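Local atomic coordinates of dihydrocoumarin hydrolase, AncDHCH1 (Pseudomonas sp., PDB entry 6C2C), a protein that probably hydrolyses the lactone dihydrocoumarin at a two-zinc centre, as a metallo-beta-lactamase-fold relative of the organophosphate-degrading methyl-parathion hydrolase. Residues A[24-29]-A[215-220]; A[110-115]-A[134-139]; A[220-225]-A[265-270]. One frame throughout, in Å; residues are numbered along the deposited sequence. Where two conformers were deposited one is given.

Contact 1 (A[24-29]-A[215-220]); sequences LGDFEV and ESKGQK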
loop_
_atom_site.group_PDB
_atom_site.type_symbol
_atom_site.label_atom_id
_atom_site.label_comp_id
_atom_site.label_asym_id
_atom_site.label_seq_id
_atom_site.Cartn_x
_atom_site.Cartn_y
_atom_site.Cartn_z
ATOM N N LEU A 24 -5.880 16.149 7.295
ATOM C CA LEU A 24 -4.440 16.446 7.347
ATOM C C LEU A 24 -4.317 17.906 6.909
ATOM O O LEU A 24 -4.248 18.202 5.706
ATOM C CB LEU A 24 -3.657 15.480 6.437
ATOM C CG LEU A 24 -2.147 15.734 6.544
ATOM C CD1 LEU A 24 -1.556 14.920 7.718
ATOM C CD2 LEU A 24 -1.416 15.285 5.268
ATOM N N GLY A 25 -4.362 18.839 7.880
ATOM C CA GLY A 25 -4.441 20.244 7.498
ATOM C C GLY A 25 -5.707 20.479 6.697
ATOM O O GLY A 25 -6.818 20.071 7.091
ATOM N N ASP A 26 -5.534 21.106 5.552
ATOM C CA ASP A 26 -6.643 21.375 4.641
ATOM C C ASP A 26 -7.010 20.149 3.793
ATOM O O ASP A 26 -8.010 20.192 3.040
ATOM C CB ASP A 26 -6.272 22.521 3.697
ATOM C CG ASP A 26 -6.101 23.852 4.416
ATOM O OD1 ASP A 26 -6.701 24.054 5.490
ATOM O OD2 ASP A 26 -5.320 24.659 3.900
ATOM N N PHE A 27 -6.188 19.095 3.820
ATOM C CA PHE A 27 -6.428 17.953 2.947
ATOM C C PHE A 27 -7.282 16.922 3.670
ATOM O O PHE A 27 -7.196 16.756 4.886
ATOM C CB PHE A 27 -5.109 17.264 2.496
ATOM C CG PHE A 27 -4.143 18.137 1.709
ATOM C CD1 PHE A 27 -4.516 19.368 1.192
ATOM C CD2 PHE A 27 -2.899 17.651 1.431
ATOM C CE1 PHE A 27 -3.636 20.114 0.461
ATOM C CE2 PHE A 27 -1.965 18.389 0.679
ATOM C CZ PHE A 27 -2.333 19.615 0.204
ATOM N N GLU A 28 -8.133 16.249 2.909
ATOM C CA GLU A 28 -8.874 15.090 3.384
ATOM C C GLU A 28 -8.179 13.806 2.905
ATOM O O GLU A 28 -8.017 13.608 1.702
ATOM C CB GLU A 28 -10.278 15.101 2.824
ATOM C CG GLU A 28 -11.107 13.875 3.249
ATOM C CD GLU A 28 -12.198 13.654 2.196
ATOM O OE1 GLU A 28 -11.884 13.409 1.028
ATOM O OE2 GLU A 28 -13.379 13.783 2.517
ATOM N N VAL A 29 -7.741 12.978 3.846
ATOM C CA VAL A 29 -7.138 11.667 3.548
ATOM C C VAL A 29 -8.211 10.609 3.783
ATOM O O VAL A 29 -8.950 10.665 4.789
ATOM C CB VAL A 29 -5.909 11.409 4.432
ATOM C CG1 VAL A 29 -5.380 9.989 4.131
ATOM C CG2 VAL A 29 -4.870 12.448 4.168
ATOM N N GLU A 215 1.730 16.996 2.473
ATOM C CA GLU A 215 1.851 18.002 3.531
ATOM C C GLU A 215 0.867 19.132 3.308
ATOM O O GLU A 215 0.720 19.642 2.192
ATOM C CB GLU A 215 3.273 18.582 3.625
ATOM C CG GLU A 215 3.403 19.486 4.806
ATOM C CD GLU A 215 4.840 19.689 5.250
ATOM O OE1 GLU A 215 5.769 19.163 4.611
ATOM O OE2 GLU A 215 5.039 20.367 6.269
ATOM N N SER A 216 0.178 19.501 4.389
ATOM C CA SER A 216 -0.700 20.656 4.350
ATOM C C SER A 216 -0.669 21.366 5.692
ATOM O O SER A 216 -0.890 20.735 6.712
ATOM C CB SER A 216 -2.137 20.251 4.036
ATOM O OG SER A 216 -2.988 21.434 4.100
ATOM N N LYS A 217 -0.438 22.696 5.684
ATOM C CA LYS A 217 -0.524 23.505 6.915
ATOM C C LYS A 217 0.301 22.872 8.043
ATOM O O LYS A 217 -0.143 22.764 9.201
ATOM C CB LYS A 217 -1.987 23.726 7.318
ATOM C CG LYS A 217 -2.768 24.424 6.236
ATOM C CD LYS A 217 -2.130 25.756 5.874
ATOM C CE LYS A 217 -2.880 26.528 4.739
ATOM N NZ LYS A 217 -4.279 26.929 5.080
ATOM N N GLY A 218 1.512 22.456 7.689
ATOM C CA GLY A 218 2.463 21.879 8.632
ATOM C C GLY A 218 2.169 20.470 9.098
ATOM O O GLY A 218 2.857 19.981 10.012
ATOM N N GLN A 219 1.131 19.838 8.576
ATOM C CA GLN A 219 0.741 18.479 8.933
ATOM C C GLN A 219 1.230 17.571 7.807
ATOM O O GLN A 219 0.781 17.719 6.656
ATOM C CB GLN A 219 -0.768 18.347 9.061
ATOM C CG GLN A 219 -1.440 19.371 9.999
ATOM C CD GLN A 219 -0.713 19.522 11.324
ATOM O OE1 GLN A 219 -0.234 20.620 11.685
ATOM N NE2 GLN A 219 -0.616 18.443 12.049
ATOM N N LYS A 220 2.102 16.651 8.136
ATOM C CA LYS A 220 2.754 15.779 7.149
ATOM C C LYS A 220 2.367 14.311 7.350
ATOM O O LYS A 220 2.322 13.800 8.483
ATOM C CB LYS A 220 4.279 15.956 7.227
ATOM C CG LYS A 220 5.045 15.091 6.260
ATOM C CD LYS A 220 6.446 15.637 5.919
ATOM C CE LYS A 220 7.507 15.138 6.841
ATOM N NZ LYS A 220 8.896 15.686 6.391
#
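Ser216 and Phe27 meet where two beta hairpins of the metallo-beta-lactamase alpha-beta/beta-alpha sandwich touch, one from each of its sheets. Residues 24-27 form a type II' turn between strands 19-24 and 27-39, residues 216-219 a type I' turn between strands 210-216 and 219-223, and the turn 24-27 packs against the Ser216-Lys217 side of the turn 216-219.

Ser216 can be followed outward. Its CB sits 3.6 Å from the centroid of the Phe27 ring and only 4° off the ring normal, a CH-pi contact over the middle of one face, while the carbonyl oxygen of Leu24 lies 3.4 Å from the same CB. With OG anti to the backbone N (chi1 176°), the hydroxyl oxygen reaches past the ring to the turn backbone, where it accepts a hydrogen bond of 2.9 Å from Asp26 N. A short side chain thus satisfies an amide in the middle of the opposing turn and covers the aromatic at once. Leu24 in turn lays CG and both methyls against Gln219, with CG 3.5 Å from Gln219 O. Where the two backbones run nearest, CA to CA, Gly25 faces Ser216, its CA 3.7 Å from Ser216 O; its positive phi (61°) suits a glycine.

Toward solvent the contact ends in a charged pair. Lys217, its chain bent at chi2 and chi4, curls back across Asp26 to make a salt bridge between exposed corners of the two turns; NZ lies 2.8 Å from Asp26 OD2, on the syn lone pair of that oxygen.

Contact 2 (A[110-115]-A[134-139]); sequences EQVDEI and AAFPNA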
loop_
_atom_site.group_PDB
_atom_site.type_symbol
_atom_site.label_atom_id
_atom_site.label_comp_id
_atom_site.label_asym_id
_atom_site.label_seq_id
_atom_site.Cartn_x
_atom_site.Cartn_y
_atom_site.Cartn_z
ATOM N N GLU A 110 -14.175 8.262 -11.816
ATOM C CA GLU A 110 -13.987 9.323 -12.772
ATOM C C GLU A 110 -13.578 10.638 -12.118
ATOM O O GLU A 110 -13.054 11.523 -12.816
ATOM C CB GLU A 110 -15.264 9.541 -13.602
ATOM C CG GLU A 110 -16.479 10.113 -12.834
ATOM C CD GLU A 110 -17.750 10.283 -13.772
ATOM O OE1 GLU A 110 -18.923 10.387 -13.279
ATOM O OE2 GLU A 110 -17.572 10.297 -15.020
ATOM N N GLN A 111 -13.681 10.749 -10.786
ATOM C CA GLN A 111 -13.279 11.957 -10.119
ATOM C C GLN A 111 -11.788 12.029 -9.825
ATOM O O GLN A 111 -11.301 13.112 -9.457
ATOM C CB GLN A 111 -14.040 12.093 -8.779
ATOM C CG GLN A 111 -15.531 12.198 -9.005
ATOM C CD GLN A 111 -16.286 12.290 -7.700
ATOM O OE1 GLN A 111 -16.140 11.434 -6.848
ATOM N NE2 GLN A 111 -17.103 13.354 -7.535
ATOM N N VAL A 112 -11.080 10.910 -9.963
ATOM C CA VAL A 112 -9.661 10.855 -9.610
ATOM C C VAL A 112 -8.817 11.523 -10.716
ATOM O O VAL A 112 -8.916 11.158 -11.887
ATOM C CB VAL A 112 -9.243 9.397 -9.364
ATOM C CG1 VAL A 112 -7.732 9.354 -9.060
ATOM C CG2 VAL A 112 -10.022 8.821 -8.163
ATOM N N ASP A 113 -8.015 12.518 -10.326
ATOM C CA ASP A 113 -7.198 13.296 -11.263
ATOM C C ASP A 113 -5.855 12.662 -11.548
ATOM O O ASP A 113 -5.392 12.643 -12.710
ATOM C CB ASP A 113 -6.969 14.695 -10.664
ATOM C CG ASP A 113 -8.261 15.480 -10.552
ATOM O OD1 ASP A 113 -8.994 15.583 -11.565
ATOM O OD2 ASP A 113 -8.533 16.011 -9.461
ATOM N N GLU A 114 -5.182 12.150 -10.501
ATOM C CA GLU A 114 -3.838 11.610 -10.649
ATOM C C GLU A 114 -3.771 10.425 -9.717
ATOM O O GLU A 114 -4.414 10.406 -8.662
ATOM C CB GLU A 114 -2.731 12.648 -10.338
ATOM C CG GLU A 114 -2.846 13.854 -11.289
ATOM C CD GLU A 114 -1.596 14.694 -11.383
ATOM O OE1 GLU A 114 -1.602 15.647 -12.203
ATOM O OE2 GLU A 114 -0.604 14.404 -10.696
ATOM N N ILE A 115 -2.972 9.435 -10.123
ATOM C CA ILE A 115 -2.766 8.217 -9.328
ATOM C C ILE A 115 -1.262 8.051 -9.213
ATOM O O ILE A 115 -0.558 8.069 -10.222
ATOM C CB ILE A 115 -3.412 6.992 -10.003
ATOM C CG1 ILE A 115 -4.941 7.207 -10.024
ATOM C CG2 ILE A 115 -3.003 5.717 -9.224
ATOM C CD1 ILE A 115 -5.709 6.110 -10.893
ATOM N N ALA A 134 -9.125 1.390 -18.651
ATOM C CA ALA A 134 -8.758 2.173 -17.471
ATOM C C ALA A 134 -9.928 2.245 -16.496
ATOM O O ALA A 134 -10.984 2.800 -16.826
ATOM C CB ALA A 134 -8.319 3.590 -17.891
ATOM N N ALA A 135 -9.722 1.740 -15.263
ATOM C CA ALA A 135 -10.743 1.898 -14.247
ATOM C C ALA A 135 -10.906 3.334 -13.811
ATOM O O ALA A 135 -11.958 3.667 -13.246
ATOM C CB ALA A 135 -10.401 1.010 -13.040
ATOM N N PHE A 136 -9.903 4.183 -14.040
ATOM C CA PHE A 136 -9.959 5.591 -13.638
ATOM C C PHE A 136 -9.842 6.381 -14.935
ATOM O O PHE A 136 -8.729 6.656 -15.412
ATOM C CB PHE A 136 -8.836 5.895 -12.652
ATOM C CG PHE A 136 -8.942 5.130 -11.387
ATOM C CD1 PHE A 136 -9.687 5.656 -10.352
ATOM C CD2 PHE A 136 -8.331 3.880 -11.237
ATOM C CE1 PHE A 136 -9.847 4.936 -9.140
ATOM C CE2 PHE A 136 -8.473 3.167 -9.997
ATOM C CZ PHE A 136 -9.197 3.708 -8.960
ATOM N N PRO A 137 -10.969 6.725 -15.567
ATOM C CA PRO A 137 -10.920 7.138 -16.980
ATOM C C PRO A 137 -10.349 8.518 -17.205
ATOM O O PRO A 137 -10.000 8.830 -18.366
ATOM C CB PRO A 137 -12.397 7.091 -17.402
ATOM C CG PRO A 137 -13.168 7.329 -16.133
ATOM C CD PRO A 137 -12.356 6.473 -15.116
ATOM N N ASN A 138 -10.228 9.356 -16.165
ATOM C CA ASN A 138 -9.645 10.674 -16.329
ATOM C C ASN A 138 -8.271 10.798 -15.708
ATOM O O ASN A 138 -7.633 11.833 -15.892
ATOM C CB ASN A 138 -10.584 11.759 -15.755
ATOM C CG ASN A 138 -11.963 11.744 -16.437
ATOM O OD1 ASN A 138 -12.040 11.813 -17.686
ATOM N ND2 ASN A 138 -13.037 11.562 -15.660
ATOM N N ALA A 139 -7.791 9.779 -14.992
ATOM C CA ALA A 139 -6.575 9.950 -14.199
ATOM C C ALA A 139 -5.294 9.857 -15.044
ATOM O O ALA A 139 -5.202 9.077 -16.011
ATOM C CB ALA A 139 -6.545 8.894 -13.076
HETATM O O HOH W 1 -15.733 11.263 -16.800
HETATM O O HOH W 2 -10.306 9.121 -13.279
#
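Ile115 and Phe136 cross at about a right angle, and the pair packs the loop 134-139 against the start of strand 114-116. Ile115 CD1 comes up to the root of the ring, 3.4 Å from Phe136 CG, while Val112 crosses more obliquely and brings CG2 to 3.9 Å from Phe136 CD1. Ala139 CB tucks in beside them, 3.6 Å from Ile115 CD1. Leu82 of strand 80-83 borders the phenyl group, so the cluster packs at the edge of the mixed sheet whose last strand, 140-142, begins after this type I turn (136-139).

The polar half lies toward the surface. Asn138, with CG anti to its carbonyl carbon (chi1 -59°), presents ND2 to Glu110 O at 2.8 Å; the bond is nearly straight at 170° and lies in both the amide plane and the carbonyl plane, on a lone pair. The second N-H of ND2 goes to a water that donates to Glu110 OE2. Another water links Asn138 N to Val112 O.

Asn138 therefore spends both amide hydrogens on Glu110, one directly and one through water, so the rotation of its flat group is well defined beside the apolar side chains of Val112, Ile115, Phe136 and Ala139.

Contact 3 (A[220-225]-A[265-270]); sequences KLVLLG and GGYLIG
The Tyr267 ring carries Lys220 on one face: CE lies 3.6 Å from the ring centroid, displaced toward the CD2-CE2 rim, and NZ is 4.5 Å from the same centroid, an off-centre cation-pi contact. The bend of the lysine at chi3 (90°) takes its chain across the ring instead of past it. Val222 CG2 comes in obliquely, 3.4 Å from Tyr267 CE1, and Asp261 and Ala262 of helix 248-265 also touch the tyrosine.

From there the segments run side by side as parallel strands of the sheet, joined in the chain by a beta-alpha-beta crossover through helix 248-265. Leu268 N donates to Lys220 O and Val222 N to Leu268 O; Gly270 N then gives to Val222 O at 2.9 Å. Leu224 N closes the series, 2.7 Å from Gly270 O. Leu221 CD1 packs on Leu268 CB at 3.7 Å on one face of the sheet. On the other, Val222 shares the helix side with Ile269, whose CB meets Leu224 CD1. Leu223 CD2 packs on Gly270 CA at 3.9 Å.

Beyond the backbone bonds the two segments run on into loops that carry zinc ligands: Asp226, which bridges the two zinc ions, directly follows Gly225, and His273 lies three residues past Gly270. These bonds are consistent with a part in placing those ligands, and the cation-pi contact, which would favour a protonated lysine, sits at the far end.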
loop_
_atom_site.group_PDB
_atom_site.type_symbol
_atom_site.label_atom_id
_atom_site.label_comp_id
_atom_site.label_asym_id
_atom_site.label_seq_id
_atom_site.Cartn_x
_atom_site.Cartn_y
_atom_site.Cartn_z
ATOM N N LYS A 220 2.102 16.651 8.136
ATOM C CA LYS A 220 2.754 15.779 7.149
ATOM C C LYS A 220 2.367 14.311 7.350
ATOM O O LYS A 220 2.322 13.800 8.483
ATOM C CB LYS A 220 4.279 15.956 7.227
ATOM C CG LYS A 220 5.045 15.091 6.260
ATOM C CD LYS A 220 6.446 15.637 5.919
ATOM C CE LYS A 220 7.507 15.138 6.841
ATOM N NZ LYS A 220 8.896 15.686 6.391
ATOM N N LEU A 221 2.101 13.623 6.224
ATOM C CA LEU A 221 1.799 12.195 6.179
ATOM C C LEU A 221 2.690 11.626 5.079
ATOM O O LEU A 221 2.602 12.067 3.917
ATOM C CB LEU A 221 0.306 11.967 5.875
ATOM C CG LEU A 221 -0.090 10.529 5.485
ATOM C CD1 LEU A 221 0.056 9.608 6.727
ATOM C CD2 LEU A 221 -1.510 10.533 4.991
ATOM N N VAL A 222 3.499 10.625 5.436
ATOM C CA VAL A 222 4.462 10.039 4.528
ATOM C C VAL A 222 3.967 8.641 4.205
ATOM O O VAL A 222 3.842 7.788 5.099
ATOM C CB VAL A 222 5.862 10.045 5.149
ATOM C CG1 VAL A 222 6.821 9.373 4.228
ATOM C CG2 VAL A 222 6.335 11.469 5.284
ATOM N N LEU A 223 3.644 8.414 2.935
ATOM C CA LEU A 223 3.047 7.148 2.504
ATOM C C LEU A 223 4.178 6.272 1.999
ATOM O O LEU A 223 4.795 6.585 0.968
ATOM C CB LEU A 223 2.010 7.425 1.411
ATOM C CG LEU A 223 0.828 8.251 1.913
ATOM C CD1 LEU A 223 -0.066 8.614 0.739
ATOM C CD2 LEU A 223 0.096 7.521 3.050
ATOM N N LEU A 224 4.474 5.193 2.764
ATOM C CA LEU A 224 5.741 4.467 2.640
ATOM C C LEU A 224 5.665 3.275 1.693
ATOM O O LEU A 224 6.646 2.523 1.586
ATOM C CB LEU A 224 6.153 3.930 4.016
ATOM C CG LEU A 224 6.428 4.998 5.047
ATOM C CD1 LEU A 224 6.771 4.261 6.348
ATOM C CD2 LEU A 224 7.573 5.879 4.663
ATOM N N GLY A 225 4.495 3.010 1.117
ATOM C CA GLY A 225 4.421 1.869 0.184
ATOM C C GLY A 225 4.725 0.582 0.922
ATOM O O GLY A 225 4.142 0.306 1.975
ATOM N N GLY A 265 11.123 13.279 13.139
ATOM C CA GLY A 265 10.195 14.315 12.705
ATOM C C GLY A 265 8.865 14.311 13.422
ATOM O O GLY A 265 8.173 15.348 13.431
ATOM N N GLY A 266 8.487 13.192 14.013
ATOM C CA GLY A 266 7.205 13.148 14.717
ATOM C C GLY A 266 5.977 13.245 13.850
ATOM O O GLY A 266 4.922 13.671 14.352
ATOM N N TYR A 267 6.090 12.940 12.567
ATOM C CA TYR A 267 4.954 13.029 11.637
ATOM C C TYR A 267 4.317 11.661 11.385
ATOM O O TYR A 267 4.795 10.621 11.836
ATOM C CB TYR A 267 5.415 13.656 10.327
ATOM C CG TYR A 267 6.635 12.979 9.702
ATOM C CD1 TYR A 267 6.471 11.777 9.010
ATOM C CD2 TYR A 267 7.913 13.560 9.777
ATOM C CE1 TYR A 267 7.554 11.146 8.435
ATOM C CE2 TYR A 267 9.017 12.926 9.180
ATOM C CZ TYR A 267 8.815 11.743 8.514
ATOM O OH TYR A 267 9.900 11.129 7.900
ATOM N N LEU A 268 3.169 11.675 10.680
ATOM C CA LEU A 268 2.422 10.436 10.416
ATOM C C LEU A 268 3.019 9.692 9.252
ATOM O O LEU A 268 3.532 10.305 8.314
ATOM C CB LEU A 268 0.968 10.778 10.102
ATOM C CG LEU A 268 0.182 11.233 11.337
ATOM C CD1 LEU A 268 -1.097 11.864 10.767
ATOM C CD2 LEU A 268 -0.152 10.062 12.238
ATOM N N ILE A 269 2.922 8.372 9.312
ATOM C CA ILE A 269 3.221 7.498 8.183
ATOM C C ILE A 269 1.952 6.700 7.858
ATOM O O ILE A 269 1.049 6.506 8.693
ATOM C CB ILE A 269 4.428 6.552 8.408
ATOM C CG1 ILE A 269 4.183 5.568 9.538
ATOM C CG2 ILE A 269 5.661 7.376 8.761
ATOM C CD1 ILE A 269 3.708 4.280 9.099
ATOM N N GLY A 270 1.859 6.301 6.587
ATOM C CA GLY A 270 0.865 5.341 6.152
ATOM C C GLY A 270 1.572 4.296 5.320
ATOM O O GLY A 270 2.407 4.624 4.463
HETATM O O HOH W 3 1.602 3.566 1.338
#

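Overall arrangement
Contact 3 is core, contacts 1 and 2 only partly buried, and the chemistry follows. In contact 3 parallel backbone bonds dominate, with side chains filling both faces of one sheet. Contact 1 joins that sheet to the other through turns, using a serine hydroxyl, one CH-pi contact and a solvent-side ion pair; contact 2 lies near the edge strand 140-142 of the sheet that also contains strand 27-39, with an apolar cluster, a hydrogen bond from an asparagine side chain and two bridging waters. Contacts 1 and 3 share Lys220 and strand 219-223, and touch where Leu24 and Val29 pack on Leu221. Contact 2 stands apart, about 22 and 24 Å, centre to centre, from contacts 1 and 3.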